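Long-range contacts in Spermidine/putrescine ABC transporter, periplasmic binding protein (Treponema pallidum, PDB 2V84), which probably binds polyamines such as spermidine and putrescine in the periplasm as the receptor component of an ABC transporter: residues A[131-137]-A[222-227]; A[228-232]-A[310-314]. All blocks are in the same frame, centred on the assembly; numbering follows the deposited sequence.

How the interactions relate
Strand 223-226 runs straight into helix 228-234, so interactions 1 and 2 follow one another along the chain, their centres about 10 Å apart. Interaction 1 is the more fully buried: a pairing of two antiparallel strands, held chiefly by straight backbone hydrogen bonds, with Ile134, Val136, Val223 and His225 on one face and only alanines and glycines on the other. Interaction 2 is only partly buried and relies on side chains: an offset aromatic stack, an alanine methyl at a ring edge and one bridging water fasten the helix to the loop 310-314. Phe231 joins the two, its CZ lying 3.4 Å from Ala224 O while its CD1 packs 3.6 Å from Ala135 CB.

Interaction 1: residues A[131-137]-A[222-227]; sequences AAGIAVN and VVAHGF
Ile134 lays its CG2 methyl against CG1 of Val223, and at 3.5 Å the two carbons are closer than usual van der Waals contact. They sit on one face of an antiparallel strand pair, in the mixed sheet of this periplasmic binding protein. Both methyls stand anti to their own backbone N, which brings them together over the sheet. On its other branch, CG2 of Val223 lies a looser 4.2 Å from CG2 of Val136, the two valines lying side by side.

The same face carries His225. With its CG anti to the backbone N (chi1 -175°), the imidazole swings along the strand until CD2 stands 3.2 Å from Gly133 O, at the ring edge and in its plane. ND1 is hydrogen-bonded to Met163 N and Trp148 packs edge-to-face, so the ring is well fixed; Glu168, a predicted spermidine-binding residue, lies about 4 Å away between nearest side-chain atoms.

On the other face Ala135 and Ala224 are small, and Phe231 of the following helix packs on both. Between the strands, Ala135 and Ala224 exchange a reciprocal pair of N-H...O bonds, as do Gly133 and Gly226. At the backbone angles of Gly226 a CB would run into the carbonyl O of His225. Just beyond, Phe227 takes the N-cap position of helix 228-234, and its CE1 lies 3.7 Å from Ala132 CB. At the far end of the ladder, Asn137 N donates to Val222 O over 2.8 Å, nearly straight at 173°.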
loop_
_atom_site.group_PDB
_atom_site.type_symbol
_atom_site.label_atom_id
_atom_site.label_comp_id
_atom_site.label_asym_id
_atom_site.label_seq_id
_atom_site.Cartn_x
_atom_site.Cartn_y
_atom_site.Cartn_z
ATOM N N ALA A 131 1.141 -1.432 5.618
ATOM C CA ALA A 131 2.540 -1.062 5.422
ATOM C C ALA A 131 3.278 -2.266 4.920
ATOM O O ALA A 131 2.963 -3.415 5.287
ATOM C CB ALA A 131 3.173 -0.556 6.724
ATOM N N ALA A 132 4.272 -1.997 4.079
ATOM C CA ALA A 132 5.244 -3.016 3.694
ATOM C C ALA A 132 6.083 -3.305 4.914
ATOM O O ALA A 132 6.199 -2.494 5.831
ATOM C CB ALA A 132 6.126 -2.523 2.553
ATOM N N GLY A 133 6.679 -4.477 4.939
ATOM C CA GLY A 133 7.573 -4.811 6.031
ATOM C C GLY A 133 8.626 -5.775 5.528
ATOM O O GLY A 133 9.017 -5.730 4.359
ATOM N N ILE A 134 9.101 -6.634 6.423
ATOM C CA ILE A 134 10.189 -7.552 6.100
ATOM C C ILE A 134 9.769 -8.943 6.516
ATOM O O ILE A 134 9.255 -9.129 7.618
ATOM C CB ILE A 134 11.499 -7.162 6.882
ATOM C CG1 ILE A 134 11.879 -5.697 6.617
ATOM C CG2 ILE A 134 12.664 -8.114 6.526
ATOM C CD1 ILE A 134 12.879 -5.121 7.628
ATOM N N ALA A 135 10.006 -9.906 5.628
ATOM C CA ALA A 135 9.828 -11.319 5.925
ATOM C C ALA A 135 11.201 -11.944 6.139
ATOM O O ALA A 135 12.118 -11.717 5.364
ATOM C CB ALA A 135 9.092 -12.015 4.796
ATOM N N VAL A 136 11.346 -12.749 7.195
ATOM C CA VAL A 136 12.609 -13.410 7.453
ATOM C C VAL A 136 12.311 -14.891 7.505
ATOM O O VAL A 136 11.332 -15.280 8.127
ATOM C CB VAL A 136 13.240 -13.000 8.791
ATOM C CG1 VAL A 136 14.472 -13.836 9.053
ATOM C CG2 VAL A 136 13.644 -11.513 8.759
ATOM N N ASN A 137 13.136 -15.685 6.828
ATOM C CA ASN A 137 13.082 -17.145 6.914
ATOM C C ASN A 137 13.866 -17.551 8.176
ATOM O O ASN A 137 15.099 -17.500 8.192
ATOM C CB ASN A 137 13.669 -17.766 5.629
ATOM C CG ASN A 137 13.698 -19.281 5.666
ATOM O OD1 ASN A 137 13.735 -19.871 6.734
ATOM N ND2 ASN A 137 13.691 -19.923 4.488
ATOM N N VAL A 222 16.277 -15.034 1.659
ATOM C CA VAL A 222 15.966 -15.467 3.030
ATOM C C VAL A 222 15.460 -14.309 3.891
ATOM O O VAL A 222 14.912 -14.511 4.979
ATOM C CB VAL A 222 17.139 -16.244 3.720
ATOM C CG1 VAL A 222 17.437 -17.554 2.986
ATOM C CG2 VAL A 222 18.400 -15.373 3.843
ATOM N N VAL A 223 15.627 -13.094 3.373
ATOM C CA VAL A 223 15.057 -11.896 3.964
ATOM C C VAL A 223 14.595 -11.064 2.779
ATOM O O VAL A 223 15.343 -10.853 1.834
ATOM C CB VAL A 223 16.083 -11.066 4.750
ATOM C CG1 VAL A 223 15.416 -9.806 5.286
ATOM C CG2 VAL A 223 16.679 -11.846 5.907
ATOM N N ALA A 224 13.354 -10.597 2.819
ATOM C CA ALA A 224 12.889 -9.728 1.735
ATOM C C ALA A 224 11.955 -8.655 2.221
ATOM O O ALA A 224 11.171 -8.866 3.128
ATOM C CB ALA A 224 12.223 -10.552 0.613
ATOM N N HIS A 225 12.054 -7.487 1.584
ATOM C CA HIS A 225 11.153 -6.362 1.809
ATOM C C HIS A 225 9.878 -6.578 0.969
ATOM O O HIS A 225 9.969 -6.932 -0.213
ATOM C CB HIS A 225 11.907 -5.125 1.318
ATOM C CG HIS A 225 11.221 -3.821 1.558
ATOM N ND1 HIS A 225 11.520 -2.710 0.808
ATOM C CD2 HIS A 225 10.280 -3.433 2.452
ATOM C CE1 HIS A 225 10.803 -1.684 1.232
ATOM N NE2 HIS A 225 10.038 -2.094 2.230
ATOM N N GLY A 226 8.698 -6.397 1.564
ATOM C CA GLY A 226 7.473 -6.576 0.783
ATOM C C GLY A 226 6.193 -6.633 1.585
ATOM O O GLY A 226 6.185 -6.316 2.761
ATOM N N PHE A 227 5.106 -7.020 0.924
ATOM C CA PHE A 227 3.815 -7.099 1.583
ATOM C C PHE A 227 3.531 -8.480 2.127
ATOM O O PHE A 227 3.734 -9.492 1.468
ATOM C CB PHE A 227 2.689 -6.638 0.662
ATOM C CG PHE A 227 2.879 -5.247 0.139
ATOM C CD1 PHE A 227 2.883 -4.159 0.991
ATOM C CD2 PHE A 227 3.027 -5.029 -1.223
ATOM C CE1 PHE A 227 3.055 -2.854 0.499
ATOM C CE2 PHE A 227 3.187 -3.750 -1.724
ATOM C CZ PHE A 227 3.212 -2.662 -0.870
#

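Interaction 2: residues A[228-232]-A[310-314]; sequences AEAFF and PYYSE
Tyr311, the first residue of 310-314 to reach helix 228-234, spreads its ring against Phe232 in an offset stack, centroids 4.0 Å apart and planes only 12° from parallel. The two side chains point in opposite senses, with Phe232 CG over the centre of the tyrosine ring and Tyr311 CD1 over the phenylalanine face toward its rim. Phe232 CB adds a CH-pi contact over the same tyrosine face, 3.7 Å from the centroid, and approaches Tyr311 CZ to 3.3 Å. Nearer the backbone, Tyr311 CB rests 3.9 Å from Ala228 CB. His240 meets the Phe232 ring edge-to-face, adding a third aromatic group.

Tyr312 comes next and turns its ring another way. Its CG is wedged between the backbone N and the carbonyl carbon (chi1 51°), and from there the ring runs past the first turn of the helix with an edge toward Ala228, whose CB lies in the ring plane 3.9 Å from CD2. The hydroxyl reaches farther, to a water 2.6 Å from Tyr312 OH, which in turn donates to Glu229 OE1 across 2.7 Å. Tyr128 OH is a further hydrogen-bond partner of this phenol, so both a direct bond and a water bridge hold its polar end.

A bound MES molecule, probably from the crystallisation liquor, lies about 4 Å from the Glu229 side chain (nearest atoms), consistent with the water-bridged end of this helix-to-loop aromatic packing lying beside a pocket of the solute-binding protein fold.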
loop_
_atom_site.group_PDB
_atom_site.type_symbol
_atom_site.label_atom_id
_atom_site.label_comp_id
_atom_site.label_asym_id
_atom_site.label_seq_id
_atom_site.Cartn_x
_atom_site.Cartn_y
_atom_site.Cartn_z
ATOM N N ALA A 228 3.050 -8.495 3.358
ATOM C CA ALA A 228 2.734 -9.727 4.079
ATOM C C ALA A 228 1.802 -10.632 3.278
ATOM O O ALA A 228 2.016 -11.851 3.202
ATOM C CB ALA A 228 2.107 -9.377 5.416
ATOM N N GLU A 229 0.775 -10.045 2.670
ATOM C CA GLU A 229 -0.181 -10.847 1.898
ATOM C C GLU A 229 0.465 -11.605 0.733
ATOM O O GLU A 229 0.000 -12.681 0.376
ATOM C CB GLU A 229 -1.377 -9.991 1.431
ATOM C CG GLU A 229 -1.071 -8.902 0.362
ATOM C CD GLU A 229 -0.612 -7.583 0.945
ATOM O OE1 GLU A 229 -0.249 -7.529 2.147
ATOM O OE2 GLU A 229 -0.598 -6.592 0.190
ATOM N N ALA A 230 1.523 -11.050 0.137
ATOM C CA ALA A 230 2.261 -11.750 -0.928
ATOM C C ALA A 230 3.120 -12.903 -0.405
ATOM O O ALA A 230 3.092 -14.005 -0.944
ATOM C CB ALA A 230 3.111 -10.767 -1.727
ATOM N N PHE A 231 3.892 -12.664 0.653
ATOM C CA PHE A 231 4.726 -13.724 1.240
ATOM C C PHE A 231 3.862 -14.908 1.642
ATOM O O PHE A 231 4.198 -16.069 1.385
ATOM C CB PHE A 231 5.463 -13.177 2.474
ATOM C CG PHE A 231 6.549 -12.188 2.150
ATOM C CD1 PHE A 231 7.711 -12.613 1.503
ATOM C CD2 PHE A 231 6.441 -10.856 2.522
ATOM C CE1 PHE A 231 8.738 -11.715 1.201
ATOM C CE2 PHE A 231 7.473 -9.938 2.228
ATOM C CZ PHE A 231 8.625 -10.380 1.551
ATOM N N PHE A 232 2.732 -14.623 2.275
ATOM C CA PHE A 232 1.931 -15.705 2.830
ATOM C C PHE A 232 1.066 -16.396 1.783
ATOM O O PHE A 232 0.817 -17.585 1.892
ATOM C CB PHE A 232 1.129 -15.206 4.032
ATOM C CG PHE A 232 1.979 -14.939 5.253
ATOM C CD1 PHE A 232 2.391 -15.991 6.073
ATOM C CD2 PHE A 232 2.366 -13.639 5.577
ATOM C CE1 PHE A 232 3.181 -15.761 7.198
ATOM C CE2 PHE A 232 3.169 -13.388 6.701
ATOM C CZ PHE A 232 3.558 -14.456 7.522
ATOM N N PRO A 310 -5.190 -11.821 11.218
ATOM C CA PRO A 310 -4.330 -10.970 10.393
ATOM C C PRO A 310 -2.833 -11.305 10.497
ATOM O O PRO A 310 -2.370 -11.774 11.535
ATOM C CB PRO A 310 -4.597 -9.554 10.934
ATOM C CG PRO A 310 -5.857 -9.650 11.713
ATOM C CD PRO A 310 -5.893 -11.043 12.256
ATOM N N TYR A 311 -2.097 -11.038 9.413
ATOM C CA TYR A 311 -0.651 -11.273 9.343
ATOM C C TYR A 311 0.141 -10.243 10.123
ATOM O O TYR A 311 1.280 -10.476 10.488
ATOM C CB TYR A 311 -0.167 -11.314 7.894
ATOM C CG TYR A 311 -0.667 -12.528 7.149
ATOM C CD1 TYR A 311 -0.637 -13.777 7.744
ATOM C CD2 TYR A 311 -1.179 -12.429 5.851
ATOM C CE1 TYR A 311 -1.091 -14.902 7.086
ATOM C CE2 TYR A 311 -1.648 -13.566 5.176
ATOM C CZ TYR A 311 -1.589 -14.791 5.807
ATOM O OH TYR A 311 -2.021 -15.933 5.177
ATOM N N TYR A 312 -0.468 -9.091 10.348
ATOM C CA TYR A 312 0.049 -8.100 11.279
ATOM C C TYR A 312 -1.153 -7.427 11.947
ATOM O O TYR A 312 -2.277 -7.539 11.437
ATOM C CB TYR A 312 0.959 -7.104 10.567
ATOM C CG TYR A 312 0.394 -6.449 9.320
ATOM C CD1 TYR A 312 -0.298 -5.241 9.399
ATOM C CD2 TYR A 312 0.592 -7.010 8.058
ATOM C CE1 TYR A 312 -0.812 -4.623 8.238
ATOM C CE2 TYR A 312 0.096 -6.379 6.883
ATOM C CZ TYR A 312 -0.607 -5.195 6.990
ATOM O OH TYR A 312 -1.097 -4.543 5.857
ATOM N N SER A 313 -0.943 -6.791 13.101
ATOM C CA SER A 313 -2.051 -6.118 13.791
ATOM C C SER A 313 -2.109 -4.663 13.378
ATOM O O SER A 313 -1.172 -4.158 12.770
ATOM C CB SER A 313 -1.974 -6.263 15.319
ATOM O OG SER A 313 -1.110 -5.302 15.883
ATOM N N GLU A 314 -3.224 -4.002 13.694
ATOM C CA GLU A 314 -3.426 -2.598 13.342
ATOM C C GLU A 314 -2.531 -1.720 14.200
ATOM O O GLU A 314 -2.212 -0.592 13.829
ATOM C CB GLU A 314 -4.908 -2.184 13.489
ATOM C CG GLU A 314 -5.475 -2.343 14.892
ATOM C CD GLU A 314 -6.490 -1.264 15.261
ATOM O OE1 GLU A 314 -6.711 -0.323 14.458
ATOM O OE2 GLU A 314 -7.063 -1.357 16.373
HETATM O O HOH W 1 0.001 -5.262 3.565
#